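Local atomic coordinates of beta-D-glucoside glucohydrolase (Trichoderma reesei, PDB entry 4I8D), a protein that probably hydrolyses terminal, non-reducing beta-D-glucosyl residues to release beta-D-glucose, as a secreted family 3 glycoside hydrolase of cellulose breakdown. Residues T619-N624 with S665-F670; G527-T532 with F574-S579; V479-V484 with K499-A504; G452-L457 with G485-E490. One frame throughout, in Å; residues are numbered along the deposited sequence.

Contact 1. Residues T619-N624 with S665-F670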
loop_
_atom_site.group_PDB
_atom_site.type_symbol
_atom_site.label_atom_id
_atom_site.label_comp_id
_atom_site.label_asym_id
_atom_site.label_seq_id
_atom_site.Cartn_x
_atom_site.Cartn_y
_atom_site.Cartn_z
ATOM N N THR A 619 -0.574 -13.583 -23.685
ATOM C CA THR A 619 -1.810 -13.039 -24.230
ATOM C C THR A 619 -2.975 -13.990 -23.970
ATOM O O THR A 619 -2.822 -15.202 -24.093
ATOM C CB THR A 619 -1.659 -12.839 -25.762
ATOM O OG1 THR A 619 -0.885 -11.660 -26.013
ATOM C CG2 THR A 619 -3.013 -12.737 -26.481
ATOM N N VAL A 620 -4.136 -13.429 -23.642
ATOM C CA VAL A 620 -5.381 -14.187 -23.540
ATOM C C VAL A 620 -6.547 -13.267 -23.912
ATOM O O VAL A 620 -6.474 -12.052 -23.706
ATOM C CB VAL A 620 -5.571 -14.819 -22.125
ATOM C CG1 VAL A 620 -5.503 -13.768 -21.021
ATOM C CG2 VAL A 620 -6.871 -15.612 -22.029
ATOM N N ASP A 621 -7.603 -13.848 -24.476
ATOM C CA ASP A 621 -8.819 -13.113 -24.817
ATOM C C ASP A 621 -9.905 -13.303 -23.766
ATOM O O ASP A 621 -10.269 -14.438 -23.428
ATOM C CB ASP A 621 -9.339 -13.541 -26.192
ATOM C CG ASP A 621 -8.646 -12.811 -27.342
ATOM O OD1 ASP A 621 -7.666 -12.061 -27.097
ATOM O OD2 ASP A 621 -9.088 -12.986 -28.501
ATOM N N ILE A 622 -10.410 -12.186 -23.252
ATOM C CA ILE A 622 -11.468 -12.199 -22.248
ATOM C C ILE A 622 -12.778 -11.722 -22.870
ATOM O O ILE A 622 -12.836 -10.643 -23.450
ATOM C CB ILE A 622 -11.078 -11.367 -20.997
ATOM C CG1 ILE A 622 -10.192 -12.185 -20.054
ATOM C CG2 ILE A 622 -12.299 -10.963 -20.188
ATOM C CD1 ILE A 622 -8.780 -12.433 -20.537
ATOM N N ALA A 623 -13.820 -12.541 -22.755
ATOM C CA ALA A 623 -15.120 -12.225 -23.346
ATOM C C ALA A 623 -16.195 -12.164 -22.277
ATOM O O ALA A 623 -16.332 -13.090 -21.476
ATOM C CB ALA A 623 -15.488 -13.253 -24.406
ATOM N N ASN A 624 -16.957 -11.071 -22.270
ATOM C CA ASN A 624 -18.054 -10.883 -21.317
ATOM C C ASN A 624 -19.247 -11.777 -21.674
ATOM O O ASN A 624 -20.113 -11.397 -22.468
ATOM C CB ASN A 624 -18.450 -9.401 -21.252
ATOM C CG ASN A 624 -19.564 -9.113 -20.254
ATOM O OD1 ASN A 624 -20.454 -9.936 -20.018
ATOM N ND2 ASN A 624 -19.536 -7.912 -19.682
ATOM N N SER A 665 -15.588 -8.618 -26.395
ATOM C CA SER A 665 -14.356 -9.362 -26.197
ATOM C C SER A 665 -13.138 -8.437 -26.256
ATOM O O SER A 665 -13.164 -7.421 -26.947
ATOM C CB SER A 665 -14.267 -10.455 -27.260
ATOM O OG SER A 665 -12.931 -10.861 -27.472
ATOM N N GLY A 666 -12.079 -8.792 -25.532
ATOM C CA GLY A 666 -10.840 -8.007 -25.521
ATOM C C GLY A 666 -9.610 -8.841 -25.193
ATOM O O GLY A 666 -9.718 -9.938 -24.649
ATOM N N THR A 667 -8.436 -8.303 -25.516
ATOM C CA THR A 667 -7.162 -8.991 -25.308
ATOM C C THR A 667 -6.389 -8.408 -24.129
ATOM O O THR A 667 -6.112 -7.211 -24.089
ATOM C CB THR A 667 -6.292 -8.922 -26.586
ATOM O OG1 THR A 667 -6.907 -9.700 -27.613
ATOM C CG2 THR A 667 -4.884 -9.459 -26.351
ATOM N N ALA A 668 -6.040 -9.264 -23.176
ATOM C CA ALA A 668 -5.184 -8.870 -22.067
ATOM C C ALA A 668 -3.730 -9.223 -22.378
ATOM O O ALA A 668 -3.425 -10.363 -22.760
ATOM C CB ALA A 668 -5.636 -9.544 -20.783
ATOM N N THR A 669 -2.843 -8.242 -22.209
ATOM C CA THR A 669 -1.427 -8.396 -22.545
ATOM C C THR A 669 -0.535 -8.330 -21.302
ATOM O O THR A 669 -0.520 -7.321 -20.591
ATOM C CB THR A 669 -0.985 -7.327 -23.577
ATOM O OG1 THR A 669 -1.841 -7.392 -24.722
ATOM C CG2 THR A 669 0.470 -7.539 -24.028
ATOM N N PHE A 670 0.211 -9.407 -21.052
ATOM C CA PHE A 670 1.118 -9.459 -19.900
ATOM C C PHE A 670 2.579 -9.363 -20.336
ATOM O O PHE A 670 3.112 -10.277 -20.972
ATOM C CB PHE A 670 0.904 -10.729 -19.057
ATOM C CG PHE A 670 -0.533 -11.018 -18.730
ATOM C CD1 PHE A 670 -1.242 -10.208 -17.849
ATOM C CD2 PHE A 670 -1.177 -12.112 -19.293
ATOM C CE1 PHE A 670 -2.570 -10.480 -17.544
ATOM C CE2 PHE A 670 -2.501 -12.392 -18.991
ATOM C CZ PHE A 670 -3.200 -11.576 -18.116
#

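Contact 2. Residues G527-T532 with F574-S579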
loop_
_atom_site.group_PDB
_atom_site.type_symbol
_atom_site.label_atom_id
_atom_site.label_comp_id
_atom_site.label_asym_id
_atom_site.label_seq_id
_atom_site.Cartn_x
_atom_site.Cartn_y
_atom_site.Cartn_z
ATOM N N GLY A 527 -13.423 -5.204 -8.064
ATOM C CA GLY A 527 -12.299 -5.425 -7.152
ATOM C C GLY A 527 -11.990 -6.894 -6.908
ATOM O O GLY A 527 -12.868 -7.749 -7.003
ATOM N N LYS A 528 -10.724 -7.184 -6.620
ATOM C CA LYS A 528 -10.300 -8.518 -6.244
ATOM C C LYS A 528 -9.351 -8.433 -5.058
ATOM O O LYS A 528 -8.696 -7.416 -4.870
ATOM C CB LYS A 528 -9.676 -9.253 -7.439
ATOM C CG LYS A 528 -10.713 -9.698 -8.470
ATOM C CD LYS A 528 -10.101 -10.442 -9.641
ATOM C CE LYS A 528 -11.039 -10.517 -10.843
ATOM N NZ LYS A 528 -12.189 -11.456 -10.716
ATOM N N LEU A 529 -9.295 -9.500 -4.259
ATOM C CA LEU A 529 -8.504 -9.541 -3.028
ATOM C C LEU A 529 -7.006 -9.438 -3.270
ATOM O O LEU A 529 -6.474 -10.059 -4.185
ATOM C CB LEU A 529 -8.788 -10.828 -2.246
ATOM C CG LEU A 529 -10.195 -11.068 -1.702
ATOM C CD1 LEU A 529 -10.333 -12.527 -1.296
ATOM C CD2 LEU A 529 -10.520 -10.143 -0.536
ATOM N N VAL A 530 -6.334 -8.659 -2.425
ATOM C CA VAL A 530 -4.879 -8.514 -2.487
ATOM C C VAL A 530 -4.216 -9.183 -1.280
ATOM O O VAL A 530 -3.047 -8.920 -0.965
ATOM C CB VAL A 530 -4.433 -7.039 -2.660
ATOM C CG1 VAL A 530 -5.020 -6.452 -3.945
ATOM C CG2 VAL A 530 -4.810 -6.187 -1.446
ATOM N N TYR A 531 -4.988 -10.063 -0.630
ATOM C CA TYR A 531 -4.535 -10.904 0.474
ATOM C C TYR A 531 -5.529 -12.054 0.673
ATOM O O TYR A 531 -6.650 -12.001 0.174
ATOM C CB TYR A 531 -4.360 -10.091 1.759
ATOM C CG TYR A 531 -5.542 -9.221 2.152
ATOM C CD1 TYR A 531 -6.791 -9.778 2.441
ATOM C CD2 TYR A 531 -5.401 -7.840 2.267
ATOM C CE1 TYR A 531 -7.867 -8.981 2.801
ATOM C CE2 TYR A 531 -6.471 -7.039 2.637
ATOM C CZ TYR A 531 -7.701 -7.611 2.908
ATOM O OH TYR A 531 -8.766 -6.814 3.281
ATOM N N THR A 532 -5.113 -13.092 1.394
ATOM C CA THR A 532 -5.919 -14.303 1.536
ATOM C C THR A 532 -6.886 -14.219 2.727
ATOM O O THR A 532 -6.510 -13.776 3.813
ATOM C CB THR A 532 -5.002 -15.553 1.643
ATOM O OG1 THR A 532 -4.273 -15.732 0.414
ATOM C CG2 THR A 532 -5.804 -16.812 1.928
ATOM N N PHE A 574 -6.243 -15.231 -2.778
ATOM C CA PHE A 574 -5.659 -14.001 -3.295
ATOM C C PHE A 574 -6.033 -13.823 -4.765
ATOM O O PHE A 574 -5.890 -14.752 -5.568
ATOM C CB PHE A 574 -4.144 -14.032 -3.120
ATOM C CG PHE A 574 -3.410 -12.941 -3.864
ATOM C CD1 PHE A 574 -3.049 -13.109 -5.201
ATOM C CD2 PHE A 574 -3.044 -11.769 -3.216
ATOM C CE1 PHE A 574 -2.360 -12.123 -5.878
ATOM C CE2 PHE A 574 -2.356 -10.775 -3.889
ATOM C CZ PHE A 574 -2.013 -10.954 -5.221
ATOM N N GLY A 575 -6.522 -12.632 -5.103
ATOM C CA GLY A 575 -6.986 -12.342 -6.461
ATOM C C GLY A 575 -8.415 -12.790 -6.739
ATOM O O GLY A 575 -8.897 -12.672 -7.869
ATOM N N TYR A 576 -9.089 -13.324 -5.721
ATOM C CA TYR A 576 -10.501 -13.681 -5.846
ATOM C C TYR A 576 -11.410 -12.442 -5.807
ATOM O O TYR A 576 -11.144 -11.486 -5.074
ATOM C CB TYR A 576 -10.904 -14.666 -4.744
ATOM C CG TYR A 576 -12.392 -14.945 -4.655
ATOM C CD1 TYR A 576 -12.988 -15.918 -5.464
ATOM C CD2 TYR A 576 -13.201 -14.247 -3.759
ATOM C CE1 TYR A 576 -14.346 -16.179 -5.387
ATOM C CE2 TYR A 576 -14.562 -14.506 -3.676
ATOM C CZ TYR A 576 -15.122 -15.472 -4.491
ATOM O OH TYR A 576 -16.463 -15.738 -4.414
ATOM N N GLY A 577 -12.482 -12.488 -6.592
ATOM C CA GLY A 577 -13.502 -11.448 -6.613
ATOM C C GLY A 577 -14.598 -11.831 -7.588
ATOM O O GLY A 577 -14.315 -12.379 -8.655
ATOM N N LEU A 578 -15.847 -11.561 -7.217
ATOM C CA LEU A 578 -17.000 -11.844 -8.079
ATOM C C LEU A 578 -17.437 -10.607 -8.870
ATOM O O LEU A 578 -16.862 -9.528 -8.721
ATOM C CB LEU A 578 -18.178 -12.385 -7.260
ATOM C CG LEU A 578 -18.055 -13.734 -6.540
ATOM C CD1 LEU A 578 -19.395 -14.120 -5.930
ATOM C CD2 LEU A 578 -17.555 -14.838 -7.467
ATOM N N SER A 579 -18.469 -10.777 -9.695
ATOM C CA SER A 579 -18.957 -9.737 -10.594
ATOM C C SER A 579 -20.455 -9.916 -10.832
ATOM O O SER A 579 -20.979 -10.999 -10.624
ATOM C CB SER A 579 -18.195 -9.823 -11.925
ATOM O OG SER A 579 -18.822 -9.048 -12.927
HETATM O O HOH W 1 -15.435 -8.090 -6.975
HETATM O O HOH W 2 -14.554 -9.759 -10.264
HETATM O O HOH W 3 -5.081 -17.573 -1.298
#

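Contact 3. Residues V479-V484 with K499-A504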
loop_
_atom_site.group_PDB
_atom_site.type_symbol
_atom_site.label_atom_id
_atom_site.label_comp_id
_atom_site.label_asym_id
_atom_site.label_seq_id
_atom_site.Cartn_x
_atom_site.Cartn_y
_atom_site.Cartn_z
ATOM N N VAL A 479 -24.236 -8.826 4.190
ATOM C CA VAL A 479 -23.239 -8.396 5.166
ATOM C C VAL A 479 -22.206 -7.518 4.468
ATOM O O VAL A 479 -21.625 -7.924 3.463
ATOM C CB VAL A 479 -22.541 -9.592 5.856
ATOM C CG1 VAL A 479 -21.517 -9.105 6.876
ATOM C CG2 VAL A 479 -23.561 -10.499 6.532
ATOM N N VAL A 480 -21.991 -6.316 5.002
ATOM C CA VAL A 480 -20.995 -5.398 4.458
ATOM C C VAL A 480 -19.855 -5.193 5.454
ATOM O O VAL A 480 -20.082 -4.814 6.606
ATOM C CB VAL A 480 -21.618 -4.046 4.028
ATOM C CG1 VAL A 480 -20.541 -3.067 3.593
ATOM C CG2 VAL A 480 -22.605 -4.253 2.889
ATOM N N VAL A 481 -18.634 -5.450 4.987
ATOM C CA VAL A 481 -17.419 -5.356 5.792
ATOM C C VAL A 481 -16.536 -4.208 5.311
ATOM O O VAL A 481 -16.242 -4.086 4.114
ATOM C CB VAL A 481 -16.567 -6.638 5.662
ATOM C CG1 VAL A 481 -15.427 -6.637 6.669
ATOM C CG2 VAL A 481 -17.424 -7.886 5.805
ATOM N N HIS A 482 -16.109 -3.378 6.252
ATOM C CA HIS A 482 -15.061 -2.395 6.009
ATOM C C HIS A 482 -13.943 -2.788 6.947
ATOM O O HIS A 482 -14.144 -2.833 8.162
ATOM C CB HIS A 482 -15.550 -0.980 6.336
ATOM C CG HIS A 482 -16.548 -0.438 5.360
ATOM N ND1 HIS A 482 -17.891 -0.738 5.421
ATOM C CD2 HIS A 482 -16.400 0.402 4.311
ATOM C CE1 HIS A 482 -18.526 -0.115 4.448
ATOM N NE2 HIS A 482 -17.645 0.588 3.761
ATOM N N SER A 483 -12.775 -3.109 6.396
ATOM C CA SER A 483 -11.697 -3.668 7.222
ATOM C C SER A 483 -10.289 -3.347 6.762
ATOM O O SER A 483 -10.016 -3.246 5.570
ATOM C CB SER A 483 -11.841 -5.185 7.339
ATOM O OG SER A 483 -10.812 -5.718 8.153
ATOM N N VAL A 484 -9.402 -3.226 7.742
ATOM C CA VAL A 484 -7.974 -3.026 7.530
ATOM C C VAL A 484 -7.226 -4.294 7.077
ATOM O O VAL A 484 -5.994 -4.272 6.910
ATOM C CB VAL A 484 -7.309 -2.535 8.833
ATOM C CG1 VAL A 484 -7.859 -1.176 9.247
ATOM C CG2 VAL A 484 -7.499 -3.564 9.939
ATOM N N LYS A 499 -26.833 -14.098 2.408
ATOM C CA LYS A 499 -26.900 -14.361 0.968
ATOM C C LYS A 499 -25.820 -13.624 0.172
ATOM O O LYS A 499 -25.551 -13.961 -0.989
ATOM C CB LYS A 499 -28.286 -14.002 0.416
ATOM C CG LYS A 499 -29.468 -14.744 1.028
ATOM C CD LYS A 499 -29.599 -16.166 0.501
ATOM C CE LYS A 499 -31.038 -16.493 0.112
ATOM N NZ LYS A 499 -32.047 -16.266 1.190
ATOM N N ALA A 500 -25.212 -12.616 0.796
ATOM C CA ALA A 500 -24.220 -11.783 0.121
ATOM C C ALA A 500 -23.272 -11.116 1.103
ATOM O O ALA A 500 -23.713 -10.502 2.080
ATOM C CB ALA A 500 -24.909 -10.730 -0.742
ATOM N N VAL A 501 -21.973 -11.236 0.831
ATOM C CA VAL A 501 -20.947 -10.503 1.580
ATOM C C VAL A 501 -20.195 -9.535 0.661
ATOM O O VAL A 501 -19.780 -9.897 -0.440
ATOM C CB VAL A 501 -19.936 -11.429 2.287
ATOM C CG1 VAL A 501 -19.165 -10.654 3.348
ATOM C CG2 VAL A 501 -20.643 -12.608 2.927
ATOM N N VAL A 502 -20.024 -8.307 1.140
ATOM C CA VAL A 502 -19.421 -7.234 0.367
ATOM C C VAL A 502 -18.165 -6.722 1.070
ATOM O O VAL A 502 -18.250 -5.975 2.051
ATOM C CB VAL A 502 -20.431 -6.088 0.151
ATOM C CG1 VAL A 502 -19.803 -4.941 -0.621
ATOM C CG2 VAL A 502 -21.663 -6.603 -0.578
ATOM N N TRP A 503 -17.006 -7.145 0.563
ATOM C CA TRP A 503 -15.713 -6.704 1.078
ATOM C C TRP A 503 -15.414 -5.276 0.607
ATOM O O TRP A 503 -14.717 -5.073 -0.398
ATOM C CB TRP A 503 -14.609 -7.670 0.644
ATOM C CG TRP A 503 -13.379 -7.575 1.484
ATOM C CD1 TRP A 503 -12.204 -6.963 1.157
ATOM C CD2 TRP A 503 -13.201 -8.107 2.805
ATOM N NE1 TRP A 503 -11.299 -7.085 2.188
ATOM C CE2 TRP A 503 -11.889 -7.777 3.214
ATOM C CE3 TRP A 503 -14.025 -8.826 3.682
ATOM C CZ2 TRP A 503 -11.381 -8.145 4.463
ATOM C CZ3 TRP A 503 -13.521 -9.189 4.920
ATOM C CH2 TRP A 503 -12.210 -8.851 5.300
ATOM N N ALA A 504 -15.954 -4.293 1.335
ATOM C CA ALA A 504 -15.883 -2.897 0.905
ATOM C C ALA A 504 -14.495 -2.277 1.068
ATOM O O ALA A 504 -14.167 -1.299 0.388
ATOM C CB ALA A 504 -16.942 -2.055 1.602
#

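Contact 4. Residues G452-L457 with G485-E490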
loop_
_atom_site.group_PDB
_atom_site.type_symbol
_atom_site.label_atom_id
_atom_site.label_comp_id
_atom_site.label_asym_id
_atom_site.label_seq_id
_atom_site.Cartn_x
_atom_site.Cartn_y
_atom_site.Cartn_z
ATOM N N GLY A 452 -1.878 -1.208 18.017
ATOM C CA GLY A 452 -1.408 -1.086 16.631
ATOM C C GLY A 452 -1.842 -2.290 15.810
ATOM O O GLY A 452 -2.804 -2.223 15.042
ATOM N N ASP A 453 -1.130 -3.398 15.989
ATOM C CA ASP A 453 -1.548 -4.691 15.441
ATOM C C ASP A 453 -2.848 -5.164 16.089
ATOM O O ASP A 453 -3.155 -4.811 17.231
ATOM C CB ASP A 453 -0.453 -5.750 15.642
ATOM C CG ASP A 453 0.925 -5.251 15.252
ATOM O OD1 ASP A 453 1.099 -4.781 14.107
ATOM O OD2 ASP A 453 1.841 -5.323 16.088
ATOM N N ARG A 454 -3.612 -5.960 15.350
ATOM C CA ARG A 454 -4.840 -6.550 15.870
ATOM C C ARG A 454 -4.566 -7.694 16.854
ATOM O O ARG A 454 -3.622 -8.456 16.685
ATOM C CB ARG A 454 -5.701 -7.046 14.716
ATOM C CG ARG A 454 -6.456 -5.936 14.012
ATOM C CD ARG A 454 -6.428 -6.150 12.515
ATOM N NE ARG A 454 -7.498 -7.014 12.039
ATOM C CZ ARG A 454 -7.440 -7.724 10.917
ATOM N NH1 ARG A 454 -6.358 -7.699 10.158
ATOM N NH2 ARG A 454 -8.470 -8.474 10.564
ATOM N N ASN A 455 -5.387 -7.794 17.891
ATOM C CA ASN A 455 -5.300 -8.911 18.817
ATOM C C ASN A 455 -5.801 -10.183 18.154
ATOM O O ASN A 455 -5.287 -11.265 18.429
ATOM C CB ASN A 455 -6.104 -8.640 20.092
ATOM C CG ASN A 455 -5.567 -7.467 20.889
ATOM O OD1 ASN A 455 -4.389 -7.421 21.239
ATOM N ND2 ASN A 455 -6.437 -6.521 21.196
ATOM N N ASN A 456 -6.804 -10.049 17.290
ATOM C CA ASN A 456 -7.396 -11.198 16.616
ATOM C C ASN A 456 -7.958 -10.865 15.229
ATOM O O ASN A 456 -7.934 -9.707 14.809
ATOM C CB ASN A 456 -8.452 -11.872 17.512
ATOM C CG ASN A 456 -9.587 -10.940 17.881
ATOM O OD1 ASN A 456 -10.502 -10.716 17.092
ATOM N ND2 ASN A 456 -9.537 -10.399 19.092
ATOM N N LEU A 457 -8.431 -11.891 14.516
ATOM C CA LEU A 457 -8.939 -11.742 13.152
ATOM C C LEU A 457 -10.466 -11.831 13.089
ATOM O O LEU A 457 -11.038 -12.269 12.088
ATOM C CB LEU A 457 -8.291 -12.785 12.224
ATOM C CG LEU A 457 -6.757 -12.835 12.190
ATOM C CD1 LEU A 457 -6.244 -14.092 11.498
ATOM C CD2 LEU A 457 -6.186 -11.577 11.549
ATOM N N GLY A 485 -7.952 -5.399 6.913
ATOM C CA GLY A 485 -7.329 -6.696 6.622
ATOM C C GLY A 485 -8.281 -7.876 6.737
ATOM O O GLY A 485 -9.470 -7.694 7.035
ATOM N N ALA A 486 -7.760 -9.082 6.488
ATOM C CA ALA A 486 -8.561 -10.313 6.560
ATOM C C ALA A 486 -9.356 -10.432 7.857
ATOM O O ALA A 486 -8.865 -10.099 8.924
ATOM C CB ALA A 486 -7.682 -11.544 6.385
ATOM N N ILE A 487 -10.590 -10.896 7.744
ATOM C CA ILE A 487 -11.397 -11.237 8.896
ATOM C C ILE A 487 -11.938 -12.636 8.644
ATOM O O ILE A 487 -12.404 -12.932 7.537
ATOM C CB ILE A 487 -12.568 -10.253 9.077
ATOM C CG1 ILE A 487 -12.044 -8.850 9.405
ATOM C CG2 ILE A 487 -13.518 -10.734 10.162
ATOM C CD1 ILE A 487 -13.129 -7.794 9.420
ATOM N N ILE A 488 -11.863 -13.498 9.658
ATOM C CA ILE A 488 -12.405 -14.848 9.542
ATOM C C ILE A 488 -13.911 -14.732 9.415
ATOM O O ILE A 488 -14.561 -14.014 10.182
ATOM C CB ILE A 488 -11.981 -15.758 10.717
ATOM C CG1 ILE A 488 -10.447 -15.751 10.886
ATOM C CG2 ILE A 488 -12.500 -17.180 10.524
ATOM C CD1 ILE A 488 -9.637 -16.207 9.672
ATOM N N LEU A 489 -14.446 -15.427 8.417
ATOM C CA LEU A 489 -15.832 -15.256 8.001
ATOM C C LEU A 489 -16.699 -16.510 8.159
ATOM O O LEU A 489 -17.855 -16.526 7.720
ATOM C CB LEU A 489 -15.868 -14.757 6.552
ATOM C CG LEU A 489 -15.394 -13.324 6.281
ATOM C CD1 LEU A 489 -15.287 -13.069 4.779
ATOM C CD2 LEU A 489 -16.290 -12.275 6.948
ATOM N N GLU A 490 -16.153 -17.542 8.809
ATOM C CA GLU A 490 -16.812 -18.862 8.886
ATOM C C GLU A 490 -18.121 -18.878 9.659
ATOM O O GLU A 490 -19.065 -19.569 9.260
ATOM C CB GLU A 490 -15.852 -19.936 9.407
ATOM C CG GLU A 490 -14.596 -20.100 8.553
ATOM C CD GLU A 490 -14.912 -20.278 7.078
ATOM O OE1 GLU A 490 -14.680 -19.341 6.279
ATOM O OE2 GLU A 490 -15.423 -21.358 6.723
#

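Contact 1. Residues T619-N624 with S665-F670
Val620 CG1 lies 3.9 Å from Phe670 CE2, the two side chains meeting at a slant on the buried face of the antiparallel strands 619-624 and 665-670. A Val620 chi1 of 56° sets CG1 between backbone N and carbonyl carbon, where the methyl also approaches Ala668 CB at 4.2 Å. Ile622 CD1 comes within 4.3 Å of the same CB. This apolar face packs on strands 630-639, 651-660 and 692-699, the facing sheet of the fibronectin type III-like sandwich. Between the faces, Val620 with Ala668 and Ile622 with Gly666 form hydrogen-bonded pairs, among them Ile622 N to Gly666 O at 2.7 Å. On the other face Thr619 CG2 touches Thr667 CG2 at 3.8 Å. Beside them Thr667 OG1 donates to the syn side of Asp621 OD1 (2.5 Å), 31° out of the carboxylate plane, while Asp621 OD2 makes a salt bridge with Arg587 of strand 583-592. An alanine in place of Asp621 would probably leave Thr667 OG1 without this acceptor and Arg587 without this counter-charge. The carboxylate thus ties three neighbouring strands together on the polar face, whereas the opposite face relies on apolar packing alone across these two strands.

Contact 2. Residues G527-T532 with F574-S579
Leu529 and Gly575 form the close-packed middle of this contact, where Gly575 N donates to Leu529 O at 2.7 Å and Leu529 N donates to Tyr576 O at 2.8 Å. The Phe574 ring, its CG anti to the backbone N (chi1 168°), turns back over segment 527-532: Leu529 O stands above one face toward the rim, Val530 O meets the edge in plane, and CD2 comes 3.4 Å from Val530 C. Leu529 runs alongside Tyr576, with CD1 at the edge of the phenol ring and 4.1 Å from Tyr576 CB. At Gly577 a CB would collide with Gly527 O and Lys528 CG, so the segments close here only with glycine. The Lys528 side chain lies along the backbone, CD 3.1 Å from Gly575 O, then bends at chi4. Its NZ gives only a weak bond to Gly577 O; the stronger partner is Glu632, in a salt bridge, and a water accepts a further bond. An alanine in its place would probably leave Glu632 without its counter-charge and open a gap beside Gly575 and Gly577. At the ends water takes the place of direct bonds: one water donates to both Gly527 O and Leu578 O, and another links Thr532 OG1, itself bonded to Asp559, with Phe574 N. Two irregular segments, their touching parts running 145° apart, form a domain junction of this three-part family 3 enzyme, with Lys528 bonded through its backbone to Ser84 and Trp86 and through its amine to strand 630-639.

Contact 3. Residues V479-V484 with K499-A504
Val479 and Val481 alternate with Ala500, Val502 and Ala504 in a ladder of four backbone hydrogen bonds. Val479 N donates to Ala500 O at 2.7 Å and Val479 O accepts from Val502 N; two residues on, Val481 N reaches Val502 O in a nearly straight bond (171°) and Val481 O takes Ala504 N at 2.8 Å. The last bond is more bent, where the 499-504 strand leaves the sheet through an inverse gamma turn centred on Trp503. Val479 O is also approached by Val501 CA, a CA-H...O contact. This is the parallel pairing of a beta-alpha-beta unit, strand 477-483, helix 490-493 and strand 498-503, within the six-stranded mixed sheet of the family 3 C-terminal domain; strand 431-438 flanks it beside 477-483 and strand 333-337 beside 498-503. Apolar contacts clothe both faces. On one, Val481 CG1 meets the benzo part of the indole at Trp503 CZ3 (3.6 Å), and Val481 CG2 reaches Val501 CG1 at 4.1 Å. Trp503 CG is anti to the backbone N (chi1 -160°), which swings the indole along the chain until CZ2 lies 4.2 Å from Ser483 CB. The indole NE1 is bonded to Tyr531 OH. On the other face Val480 and Val502 lie side by side, CG2 of the first 3.9 Å from CB of the second, close to Leu515 of helix 511-519. The aromatic contact there is a CH-pi interaction: Ala504 CB stands over a face of the His482 ring, 3.7 Å from its centroid and 19° off the normal.

Contact 4. Residues G452-L457 with G485-E490
Leu457 O and Ile488 N join two loops that follow neighbouring parallel strands, 431-438 and 477-483, of the alpha/beta C-terminal domain; the first loop also carries Glu442 of the glucose pocket, and the second leads into helix 490-493. The bond from Ile488 N is 2.8 Å long and straight (162°). Leu457 O has a second, weaker neighbour in Ile487 CA at 3.4 Å, a CA-H...O contact, and Ile487 CG2 lies 3.5 Å from it. Beside this link Leu457 CB packs on Ile488 CG1 at 3.9 Å. The other acceptor is Ala486 O, met near the guanidinium plane by Arg454 NH2; the modelled separation is too short to be trusted, so only the pairing can be read. The Arg454 chain bends at chi2 and chi3 to bring its guanidinium there, with NH1 3.8 Å from Gly485 CA, where a CB would clash. Gly485 O is supplied by Ser483 OG. Next to Arg454, the Asp453 carboxylate accepts from the amides of Gly125, Glu167 and Leu168, tying this loop to the N-terminal domain. Over one face of the Arg454 guanidinium, toward its rim, stands the Leu457 methyl CD2, 3.8 Å above the plane.

How the contacts relate
Contacts 2, 3 and 4 are buried and touch one another inside the family 3 C-terminal domain; contact 1 stands apart, partly exposed in the fibronectin type III-like sandwich, its nearest atoms about 7 Å from those of contact 2. Contacts 3 and 4 share one crossover: the strand 477-483 paired in contact 3 runs straight into the loop gripped in contact 4, and Trp503 lies against Gly485 and Ile487. The Trp503 side chain also connects contact 3 to contact 2, where Leu529 CD2 packs on Trp503 CD1 at 4.0 Å. The two sheet contacts use regular backbone ladders, parallel in the core and antiparallel near the surface; the loop contacts use few backbone bonds, helped by lysine or arginine, and contact 2 adds water.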